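Local coordinates for protein D-threo-3-hydroxyaspartate dehydratase (Delftia, PDB 3WQC) that catalyses the pyridoxal-phosphate-dependent deamination of D-threo-3-hydroxyaspartate to oxaloacetate and ammonium, and also dehydrates the L-threo and L-erythro isomers and D-serine, at residues 197-202 / 232-237. Residues are numbered along the deposited sequence; the frame is centred on the assembly and turned at random. Where two conformers were deposited one is given.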
ATOM      1  N   ALA B 197      26.337  13.802  12.642  1.00 21.29           N
ATOM      2  CA  ALA B 197      27.536  12.947  12.395  1.00 21.37           C
ATOM      3  C   ALA B 197      27.287  12.094  11.160  1.00 17.83           C
ATOM      4  O   ALA B 197      28.207  11.967  10.319  1.00 20.13           O
ATOM      5  CB  ALA B 197      27.846  12.042  13.623  1.00 22.85           C
ATOM      6  N   LEU B 198      26.086  11.532  10.999  1.00 19.01           N
ATOM      7  CA  LEU B 198      25.811  10.668   9.820  1.00 18.56           C
ATOM      8  C   LEU B 198      25.821  11.550   8.572  1.00 19.07           C
ATOM      9  O   LEU B 198      26.334  11.101   7.558  1.00 18.97           O
ATOM     10  CB  LEU B 198      24.489   9.888  10.020  1.00 17.39           C
ATOM     11  CG  LEU B 198      24.122   9.058   8.744  1.00 16.49           C
ATOM     12  CD1 LEU B 198      25.152   7.965   8.442  1.00 19.84           C
ATOM     13  CD2 LEU B 198      22.737   8.513   9.005  1.00 22.13           C
ATOM     14  N   ALA B 199      25.285  12.785   8.647  1.00 16.23           N
ATOM     15  CA  ALA B 199      25.247  13.677   7.483  1.00 17.22           C
ATOM     16  C   ALA B 199      26.703  13.898   7.064  1.00 15.73           C
ATOM     17  O   ALA B 199      26.986  14.005   5.842  1.00 17.62           O
ATOM     18  CB  ALA B 199      24.487  14.960   7.760  1.00 19.20           C
ATOM     19  N   GLU B 200      27.588  14.147   8.039  1.00 18.44           N
ATOM     20  CA  GLU B 200      29.063  14.357   7.726  1.00 18.63           C
ATOM     21  C   GLU B 200      29.687  13.066   7.109  1.00 16.97           C
ATOM     22  O   GLU B 200      30.466  13.176   6.135  1.00 17.94           O
ATOM     23  CB  GLU B 200      29.818  14.793   8.962  1.00 19.38           C
ATOM     24  CG  GLU B 200      31.332  14.852   8.732  1.00 21.86           C
ATOM     25  CD  GLU B 200      31.816  15.777   7.647  1.00 24.69           C
ATOM     26  OE1 GLU B 200      32.990  15.535   7.235  1.00 23.51           O
ATOM     27  OE2 GLU B 200      31.096  16.692   7.142  1.00 21.83           O
ATOM     28  N   ARG B 201      29.346  11.878   7.611  1.00 18.02           N
ATOM     29  CA  ARG B 201      29.863  10.600   7.027  1.00 15.47           C
ATOM     30  C   ARG B 201      29.351  10.475   5.579  1.00 15.65           C
ATOM     31  O   ARG B 201      30.099  10.039   4.667  1.00 17.21           O
ATOM     32  CB  ARG B 201      29.371   9.397   7.841  1.00 18.92           C
ATOM     33  CG  ARG B 201      29.706   8.001   7.429  1.00 23.82           C
ATOM     34  CD  ARG B 201      29.245   6.970   8.541  1.00 39.99           C
ATOM     35  NE  ARG B 201      29.244   5.666   7.964  1.00 52.28           N
ATOM     36  CZ  ARG B 201      30.296   4.866   7.978  1.00 45.21           C
ATOM     37  NH1 ARG B 201      31.410   5.238   8.627  1.00 59.12           N
ATOM     38  NH2 ARG B 201      30.212   3.676   7.419  1.00 52.93           N
ATOM     39  N   GLU B 202      28.076  10.817   5.333  1.00 15.38           N
ATOM     40  CA  GLU B 202      27.491  10.704   3.968  1.00 16.10           C
ATOM     41  C   GLU B 202      28.228  11.685   3.007  1.00 14.97           C
ATOM     42  O   GLU B 202      28.653  11.316   1.903  1.00 14.72           O
ATOM     43  CB  GLU B 202      25.991  11.082   4.095  1.00 17.47           C
ATOM     44  CG  GLU B 202      25.257  10.942   2.765  1.00 15.78           C
ATOM     45  CD  GLU B 202      23.790  11.416   2.783  1.00 19.05           C
ATOM     46  OE1 GLU B 202      23.437  12.386   3.522  1.00 21.60           O
ATOM     47  OE2 GLU B 202      22.977  10.861   1.970  1.00 19.02           O
ATOM     48  N   LEU B 232      18.530  17.993   6.458  1.00 18.21           N
ATOM     49  CA  LEU B 232      18.181  18.970   7.497  1.00 19.12           C
ATOM     50  C   LEU B 232      19.211  19.104   8.611  1.00 19.93           C
ATOM     51  O   LEU B 232      19.247  20.116   9.334  1.00 29.99           O
ATOM     52  CB  LEU B 232      16.810  18.657   8.072  1.00 21.13           C
ATOM     53  CG  LEU B 232      15.673  18.874   7.019  1.00 20.68           C
ATOM     54  CD1 LEU B 232      14.327  18.301   7.561  1.00 20.95           C
ATOM     55  CD2 LEU B 232      15.532  20.331   6.546  1.00 22.28           C
ATOM     56  N   ALA B 233      20.098  18.112   8.708  1.00 19.46           N
ATOM     57  CA  ALA B 233      21.055  18.059   9.824  1.00 20.72           C
ATOM     58  C   ALA B 233      22.490  18.422   9.402  1.00 23.56           C
ATOM     59  O   ALA B 233      23.304  18.708  10.319  1.00 27.84           O
ATOM     60  CB  ALA B 233      21.006  16.705  10.517  1.00 23.17           C
ATOM     61  N   ALA B 234      22.813  18.444   8.079  1.00 22.31           N
ATOM     62  CA  ALA B 234      24.222  18.581   7.684  1.00 20.86           C
ATOM     63  C   ALA B 234      24.728  19.943   8.180  1.00 21.41           C
ATOM     64  O   ALA B 234      24.091  20.939   7.924  1.00 24.77           O
ATOM     65  CB  ALA B 234      24.344  18.401   6.178  1.00 22.29           C
ATOM     66  N   SER B 235      25.860  19.996   8.868  1.00 21.79           N
ATOM     67  CA  SER B 235      26.452  21.338   9.173  1.00 19.85           C
ATOM     68  C   SER B 235      27.104  21.984   8.020  1.00 25.49           C
ATOM     69  O   SER B 235      27.040  23.217   7.900  1.00 31.36           O
ATOM     70  CB  SER B 235      27.395  21.401  10.384  1.00 32.34           C
ATOM     71  OG  SER B 235      28.088  20.251  10.530  1.00 42.82           O
ATOM     72  N   ARG B 236      27.814  21.178   7.233  1.00 24.06           N
ATOM     73  CA  ARG B 236      28.545  21.697   6.060  0.50 26.53           C
ATOM     74  C   ARG B 236      28.348  20.731   4.896  1.00 18.36           C
ATOM     75  O   ARG B 236      28.108  19.530   5.122  1.00 23.50           O
ATOM     76  CB  ARG B 236      30.063  21.827   6.353  0.50 24.93           C
ATOM     77  CG  ARG B 236      30.700  20.455   6.616  0.50 26.96           C
ATOM     78  CD  ARG B 236      32.208  20.510   6.747  0.50 37.21           C
ATOM     79  NE  ARG B 236      32.806  19.264   7.187  0.50 31.65           N
ATOM     80  CZ  ARG B 236      34.106  19.031   7.017  0.50 36.83           C
ATOM     81  NH1 ARG B 236      34.818  19.953   6.421  0.50 48.65           N
ATOM     82  NH2 ARG B 236      34.711  17.960   7.487  0.50 37.92           N
ATOM     83  N   LEU B 237      28.428  21.243   3.682  1.00 20.10           N
ATOM     84  CA  LEU B 237      28.290  20.409   2.498  1.00 20.55           C
ATOM     85  C   LEU B 237      29.405  20.614   1.493  1.00 18.60           C
ATOM     86  O   LEU B 237      29.168  20.577   0.274  1.00 18.96           O
ATOM     87  CB  LEU B 237      26.885  20.527   1.815  1.00 20.68           C
ATOM     88  CG  LEU B 237      25.750  19.922   2.670  1.00 20.76           C
ATOM     89  CD1 LEU B 237      24.323  20.295   2.141  1.00 27.99           C
ATOM     90  CD2 LEU B 237      25.868  18.384   2.845  1.00 23.49           C
TER
HETATM   91  O   HOH W   1      28.511  17.640   7.169  1.00 28.69           O
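E200 and R236 form a two-pronged salt bridge in one of the two conformers deposited for R236, and A199 beside them packs on A234. The contact lies on the outer layer of the alanine racemase-like TIM barrel. It joins helix 192-215, which follows strand 175-180, to the turn that leaves the short helix 228-233 after the next parallel strand, 222-225. A199 points its methyl at the turn, and its CB rests 3.6 Å from CA of A234. The two alanine methyls also touch, with the CB atoms of A199 and A234 3.8 Å apart. Small side chains on both sides let the backbones come close: CA of A199 is 5.0 Å from CA of A234. This apolar patch is buried.

The charged pair sits further along, and the second conformer of R236 makes this link less certain. E200 sets CG anti to its backbone nitrogen (chi1 173°), then bends at chi2, and this carries the carboxylate over to R236. The arginine chain runs extended from CG to NE. The carboxylate and guanidinium planes are 18° apart but offset, not coplanar. NE of R236 therefore reaches OE2 of E200 from above the carboxylate plane, at 3.1 Å. The second bond, from NH2 of R236 to OE1 of E200, is weak. OE1 also pairs with R203 on the same helix, so the carboxylate is shared by two arginines whose NH2 groups come close, and probably offsets their like charges. With an alanine here, R236 and R203 would probably be left close together without the carboxylate they share, and R236 freer to swing. A water completes the link, donating to OE2 of E200 and, at 2.8 Å, to the backbone O of R236.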